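Local coordinates for protein uncharacterized ACR, COG1565 superfamily (PDB 4F3N) that binds S-adenosyl-L-homocysteine and is probably a methyltransferase that uses S-adenosyl-L-methionine, perhaps on protein arginine side chains, at residues T148-A153 with G187-G192; P128-L133 with T157-L162. One frame throughout, in Å; residues are numbered along the deposited sequence. Where two conformers were deposited one is given.

Contact 1 (T148-A153 with G187-G192)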
ATOM      1  N   THR A 148      -1.267  -4.312  12.024  1.00 13.43           N
ATOM      2  CA  THR A 148      -1.568  -4.758  13.380  1.00 14.43           C
ATOM      3  C   THR A 148      -2.151  -3.625  14.273  1.00 13.84           C
ATOM      4  O   THR A 148      -2.292  -3.792  15.479  1.00 13.84           O
ATOM      5  CB  THR A 148      -0.357  -5.349  14.074  1.00 16.27           C
ATOM      6  OG1 THR A 148       0.649  -4.347  14.206  1.00 16.89           O
ATOM      7  CG2 THR A 148       0.177  -6.587  13.297  1.00 19.09           C
ATOM      8  N   GLY A 149      -2.522  -2.506  13.641  1.00 12.93           N
ATOM      9  CA  GLY A 149      -3.181  -1.441  14.347  1.00 12.09           C
ATOM     10  C   GLY A 149      -2.276  -0.396  14.982  1.00 12.23           C
ATOM     11  O   GLY A 149      -2.755   0.452  15.711  1.00 10.89           O
ATOM     12  N   LYS A 150      -0.992  -0.453  14.709  1.00 12.01           N
ATOM     13  CA  LYS A 150      -0.050   0.543  15.288  1.00 13.12           C
ATOM     14  C   LYS A 150      -0.310   1.968  14.816  1.00 11.51           C
ATOM     15  O   LYS A 150      -0.276   2.931  15.612  1.00 10.98           O
ATOM     16  CB  LYS A 150       1.393   0.159  14.998  1.00 15.89           C
ATOM     17  CG  LYS A 150       1.863  -1.061  15.725  1.00 18.99           C
ATOM     18  CD  LYS A 150       3.355  -1.242  15.478  1.00 21.98           C
ATOM     19  CE  LYS A 150       3.840  -2.639  15.828  1.00 26.45           C
ATOM     20  NZ  LYS A 150       3.588  -2.938  17.262  1.00 26.73           N
ATOM     21  N   LEU A 151      -0.604   2.139  13.537  1.00 10.51           N
ATOM     22  CA  LEU A 151      -0.915   3.481  13.033  1.00 10.06           C
ATOM     23  C   LEU A 151      -2.217   4.010  13.609  1.00  9.53           C
ATOM     24  O   LEU A 151      -2.304   5.174  13.971  1.00  9.38           O
ATOM     25  CB  LEU A 151      -0.981   3.496  11.505  1.00 10.02           C
ATOM     26  CG  LEU A 151      -1.298   4.859  10.864  1.00  9.98           C
ATOM     27  CD1 LEU A 151      -0.230   5.860  11.194  1.00 10.02           C
ATOM     28  CD2 LEU A 151      -1.327   4.755   9.326  1.00 10.57           C
ATOM     29  N   ALA A 152      -3.236   3.142  13.709  1.00  8.85           N
ATOM     30  CA  ALA A 152      -4.522   3.554  14.258  1.00  8.69           C
ATOM     31  C   ALA A 152      -4.324   4.028  15.697  1.00  8.57           C
ATOM     32  O   ALA A 152      -4.836   5.090  16.073  1.00  8.49           O
ATOM     33  CB  ALA A 152      -5.553   2.386  14.209  1.00  8.44           C
ATOM     34  N   ALA A 153      -3.608   3.249  16.510  1.00  8.87           N
ATOM     35  CA  ALA A 153      -3.403   3.635  17.909  1.00  8.96           C
ATOM     36  C   ALA A 153      -2.675   4.978  17.990  1.00  9.17           C
ATOM     37  O   ALA A 153      -3.069   5.877  18.767  1.00  9.71           O
ATOM     38  CB  ALA A 153      -2.653   2.555  18.664  1.00  9.65           C
ATOM     39  N   GLY A 187      -6.139  -1.810  22.503  1.00 18.54           N
ATOM     40  CA  GLY A 187      -6.424  -1.918  23.931  1.00 20.73           C
ATOM     41  C   GLY A 187      -5.201  -1.606  24.771  1.00 22.85           C
ATOM     42  O   GLY A 187      -5.310  -0.966  25.818  1.00 24.96           O
ATOM     43  N   ALA A 188      -4.041  -2.049  24.288  1.00 24.02           N
ATOM     44  CA  ALA A 188      -2.756  -1.888  24.962  1.00 25.41           C
ATOM     45  C   ALA A 188      -2.182  -0.476  24.826  1.00 26.72           C
ATOM     46  O   ALA A 188      -1.648   0.075  25.790  1.00 27.64           O
ATOM     47  CB  ALA A 188      -1.765  -2.897  24.398  1.00 25.18           C
ATOM     48  N   GLN A 189      -2.297   0.105  23.639  1.00 25.40           N
ATOM     49  CA  GLN A 189      -1.602   1.345  23.295  1.00 25.11           C
ATOM     50  C   GLN A 189      -2.466   2.605  23.262  1.00 24.87           C
ATOM     51  O   GLN A 189      -1.929   3.708  23.294  1.00 25.78           O
ATOM     52  CB  GLN A 189      -0.903   1.161  21.944  1.00 25.47           C
ATOM     53  CG  GLN A 189       0.215   0.138  22.008  1.00 28.00           C
ATOM     54  CD  GLN A 189       0.996  -0.003  20.700  1.00 31.05           C
ATOM     55  OE1 GLN A 189       1.133   0.960  19.917  1.00 33.06           O
ATOM     56  NE2 GLN A 189       1.524  -1.209  20.460  1.00 31.85           N
ATOM     57  N   ALA A 190      -3.791   2.448  23.210  1.00 22.88           N
ATOM     58  CA  ALA A 190      -4.725   3.574  23.157  1.00 22.36           C
ATOM     59  C   ALA A 190      -5.950   3.253  24.026  1.00 22.61           C
ATOM     60  O   ALA A 190      -7.104   3.359  23.560  1.00 19.84           O
ATOM     61  CB  ALA A 190      -5.169   3.816  21.725  1.00 21.59           C
ATOM     62  N   PRO A 191      -5.718   2.797  25.270  1.00 25.01           N
ATOM     63  CA  PRO A 191      -6.893   2.456  26.085  1.00 26.60           C
ATOM     64  C   PRO A 191      -7.789   3.674  26.229  1.00 26.37           C
ATOM     65  O   PRO A 191      -7.313   4.789  26.295  1.00 29.38           O
ATOM     66  CB  PRO A 191      -6.305   2.028  27.435  1.00 27.67           C
ATOM     67  CG  PRO A 191      -4.891   2.460  27.439  1.00 28.20           C
ATOM     68  CD  PRO A 191      -4.451   2.725  26.024  1.00 26.75           C
ATOM     69  N   GLY A 192      -9.092   3.470  26.197  0.70 27.83           N
ATOM     70  CA  GLY A 192     -10.013   4.591  26.393  0.70 27.28           C
ATOM     71  C   GLY A 192     -10.218   5.518  25.205  0.70 25.66           C
ATOM     72  O   GLY A 192     -11.008   6.441  25.296  0.70 26.62           O
TER
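K150 and A153, on the first turn of helix 150-161, meet Q189 and A190 at the end of helix 179-189. T148 lies just before that turn. Its carbonyl O is hydrogen-bonded to the hydroxyl of T185, which ties the loop to helix 179-189 one turn before Q189. G149 is the N-cap residue. Its positive phi of 89° suits a glycine, because a CB here would press on the carbonyl O of T148. Its own carbonyl accepts the first-turn bond from A153 N, at 3.0 Å from G149 O.

K150 reaches toward Q189 only with its amino end. Its chain bends only at the end, where chi4 of -60° turns the amino group. The side chains slant across each other, and K150 NZ stays 4.2 Å from Q189 NE2. Both nitrogens are donors, so no hydrogen bond joins them, and the pair only brushes at the interface edge. A153 makes the apolar part. Its methyl faces the helix end, with A153 CB 4.0 Å from Q189 CB. A153 CB also lies 4.2 Å from A190 CB. A190 is where the chain leaves the helix, and small residues let the backbones come close: A153 CA and A190 CA are 5.4 Å apart.

The glycine-rich turn after strand 140-144 is consistent with the cofactor-binding loop of Rossmann-like methyltransferases. The side chain of K150 is about 8 Å from that of N214, a residue seen to bind S-adenosyl-L-homocysteine. Helix 150-161 links the neighbouring parallel strands 140-144 and 168-172, and helix 179-189 links 168-172 to 197-200. The contact joins these two successive crossover helices, while K150 and L151 also touch helix 118-136 and A152 touches E143 of strand 140-144.

Contact 2 (P128-L133 with T157-L162)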
ATOM      1  N   PRO A 128      -1.786  17.061   9.162  1.00  9.09           N
ATOM      2  CA  PRO A 128      -2.647  17.165   7.965  1.00  9.12           C
ATOM      3  C   PRO A 128      -3.974  16.426   8.055  1.00  8.46           C
ATOM      4  O   PRO A 128      -4.947  16.865   7.435  1.00  8.25           O
ATOM      5  CB  PRO A 128      -1.758  16.607   6.824  1.00  9.05           C
ATOM      6  CG  PRO A 128      -0.670  15.824   7.520  1.00  9.11           C
ATOM      7  CD  PRO A 128      -0.491  16.406   8.884  1.00  9.29           C
ATOM      8  N   VAL A 129      -4.068  15.330   8.797  1.00  8.03           N
ATOM      9  CA  VAL A 129      -5.360  14.692   8.994  1.00  8.17           C
ATOM     10  C   VAL A 129      -6.319  15.663   9.693  1.00  8.56           C
ATOM     11  O   VAL A 129      -7.435  15.873   9.249  1.00  9.42           O
ATOM     12  CB  VAL A 129      -5.232  13.361   9.738  1.00  7.76           C
ATOM     13  CG1 VAL A 129      -6.591  12.773  10.160  1.00  8.03           C
ATOM     14  CG2 VAL A 129      -4.516  12.374   8.798  1.00  7.70           C
ATOM     15  N   ALA A 130      -5.862  16.292  10.756  1.00  8.92           N
ATOM     16  CA  ALA A 130      -6.710  17.270  11.470  1.00  8.91           C
ATOM     17  C   ALA A 130      -7.075  18.456  10.563  1.00  9.17           C
ATOM     18  O   ALA A 130      -8.225  18.928  10.543  1.00  9.00           O
ATOM     19  CB  ALA A 130      -6.007  17.719  12.752  1.00  9.17           C
ATOM     20  N   GLN A 131      -6.111  18.947   9.799  1.00  9.43           N
ATOM     21  CA  GLN A 131      -6.378  20.028   8.884  1.00 10.07           C
ATOM     22  C   GLN A 131      -7.425  19.647   7.841  1.00  9.87           C
ATOM     23  O   GLN A 131      -8.271  20.471   7.498  1.00 10.24           O
ATOM     24  CB  GLN A 131      -5.092  20.537   8.220  1.00 10.79           C
ATOM     25  CG  GLN A 131      -5.300  21.866   7.535  1.00 12.30           C
ATOM     26  CD  GLN A 131      -4.002  22.520   7.042  1.00 13.47           C
ATOM     27  OE1 GLN A 131      -3.101  21.849   6.567  1.00 14.15           O
ATOM     28  NE2 GLN A 131      -3.909  23.850   7.166  1.00 16.22           N
ATOM     29  N   ALA A 132      -7.394  18.421   7.331  1.00  9.43           N
ATOM     30  CA  ALA A 132      -8.378  17.976   6.347  1.00  9.58           C
ATOM     31  C   ALA A 132      -9.756  17.818   6.982  1.00  9.92           C
ATOM     32  O   ALA A 132     -10.762  18.187   6.360  1.00 10.33           O
ATOM     33  CB  ALA A 132      -7.923  16.673   5.684  1.00  9.72           C
ATOM     34  N   LEU A 133      -9.801  17.285   8.215  1.00  9.58           N
ATOM     35  CA  LEU A 133     -11.070  17.177   8.968  1.00 10.17           C
ATOM     36  C   LEU A 133     -11.666  18.580   9.148  1.00 11.01           C
ATOM     37  O   LEU A 133     -12.835  18.794   8.902  1.00 11.33           O
ATOM     38  CB  LEU A 133     -10.838  16.517  10.315  1.00  9.68           C
ATOM     39  CG  LEU A 133     -10.534  15.024  10.272  1.00  9.61           C
ATOM     40  CD1 LEU A 133      -9.963  14.568  11.615  1.00  9.27           C
ATOM     41  CD2 LEU A 133     -11.718  14.146   9.855  1.00  9.52           C
ATOM     42  N   THR A 157      -4.461   8.546  19.204  1.00 11.31           N
ATOM     43  CA  THR A 157      -3.853   9.208  20.340  1.00 12.19           C
ATOM     44  C   THR A 157      -3.366  10.627  20.003  1.00 10.80           C
ATOM     45  O   THR A 157      -3.622  11.636  20.729  1.00 10.00           O
ATOM     46  CB  THR A 157      -2.692   8.344  20.892  1.00 13.00           C
ATOM     47  OG1 THR A 157      -3.247   7.120  21.384  1.00 16.53           O
ATOM     48  CG2 THR A 157      -2.022   9.015  22.080  1.00 15.56           C
ATOM     49  N   ALA A 158      -2.741  10.743  18.852  1.00  9.73           N
ATOM     50  CA  ALA A 158      -2.174  12.027  18.465  1.00  9.33           C
ATOM     51  C   ALA A 158      -3.272  13.027  18.142  1.00  9.01           C
ATOM     52  O   ALA A 158      -3.152  14.218  18.513  1.00  9.04           O
ATOM     53  CB  ALA A 158      -1.200  11.880  17.299  1.00  9.22           C
ATOM     54  N   LEU A 159      -4.302  12.602  17.414  1.00  8.54           N
ATOM     55  CA  LEU A 159      -5.404  13.501  17.137  1.00  8.44           C
ATOM     56  C   LEU A 159      -6.073  14.010  18.432  1.00  9.05           C
ATOM     57  O   LEU A 159      -6.346  15.206  18.586  1.00  9.37           O
ATOM     58  CB  LEU A 159      -6.448  12.873  16.229  1.00  8.26           C
ATOM     59  CG  LEU A 159      -6.081  12.741  14.749  1.00  8.01           C
ATOM     60  CD1 LEU A 159      -7.023  11.698  14.080  1.00  8.04           C
ATOM     61  CD2 LEU A 159      -6.059  14.096  14.026  1.00  8.01           C
ATOM     62  N   ALA A 160      -6.344  13.084  19.331  1.00  9.18           N
ATOM     63  CA  ALA A 160      -6.959  13.452  20.633  1.00  9.54           C
ATOM     64  C   ALA A 160      -6.084  14.425  21.388  1.00  9.84           C
ATOM     65  O   ALA A 160      -6.583  15.400  21.986  1.00 10.10           O
ATOM     66  CB  ALA A 160      -7.211  12.211  21.458  1.00  9.21           C
ATOM     67  N   ALA A 161      -4.778  14.185  21.379  1.00  9.86           N
ATOM     68  CA  ALA A 161      -3.822  15.085  22.076  1.00 10.33           C
ATOM     69  C   ALA A 161      -3.830  16.511  21.520  1.00 10.38           C
ATOM     70  O   ALA A 161      -3.543  17.456  22.250  1.00 10.22           O
ATOM     71  CB  ALA A 161      -2.391  14.492  22.058  1.00 10.24           C
ATOM     72  N   LEU A 162      -4.100  16.637  20.221  1.00 10.44           N
ATOM     73  CA  LEU A 162      -4.238  17.895  19.486  1.00 10.87           C
ATOM     74  C   LEU A 162      -5.651  18.512  19.554  1.00 10.85           C
ATOM     75  O   LEU A 162      -5.885  19.569  18.973  1.00 10.31           O
ATOM     76  CB  LEU A 162      -3.868  17.703  17.994  1.00 11.88           C
ATOM     77  CG  LEU A 162      -2.398  17.430  17.781  1.00 12.76           C
ATOM     78  CD1 LEU A 162      -2.134  16.991  16.337  1.00 13.27           C
ATOM     79  CD2 LEU A 162      -1.514  18.618  18.191  1.00 14.41           C
TER
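L159 packs against V129 and A130, joining two helices of a Rossmann-like methyltransferase fold. Helix 118-136 precedes strand 140-144, and helix 150-161 follows it. L159 buries more surface here than any other residue and reaches across with both of its methyls. Its CG is anti to the carbonyl carbon (chi1 -74°), which sends the fork of the side chain out toward helix 118-136.

V129 answers with one branch, which chi1 of 171° places anti to the backbone N. V129 CG1 lies 4.1 Å from both L159 CD1 and L159 CD2, facing the fork. The two side chains meet nearly at right angles. A130, one residue on, offers only a methyl, so the helix surface is low here and the backbones can approach to 6.9 Å between A130 CA and L159 CA.

No hydrogen bond crosses this contact, and all of it is apolar packing. L159 also touches A126, one turn earlier on helix 118-136. On the strand side, A132 and L133 rest on V210 of strand 210-214. The tightest approach is that of L159 CD2, which sits 3.8 Å from A130 CB and 3.9 Å from A130 N.

How the contacts relate
Both contacts use helix 150-161, one near each end. Contact 1 pairs its first turn with the end of helix 179-189. Contact 2 pairs its last turns with helix 118-136. The partner helix differs, although the first turn also touches helix 118-136. Contact 1 is partly buried: alanines form its inner part, and a lysine and a glutamine its edge. Contact 2 is buried and purely apolar, built on a leucine set against a valine and an alanine. The K150 side chain is slightly nearer that of N214 than the V129 side chain is, about 8 Å against 10 Å. The two meet at T157, whose OG1 lies 3.8 Å from A190 CB. Their centres are about 15 Å apart.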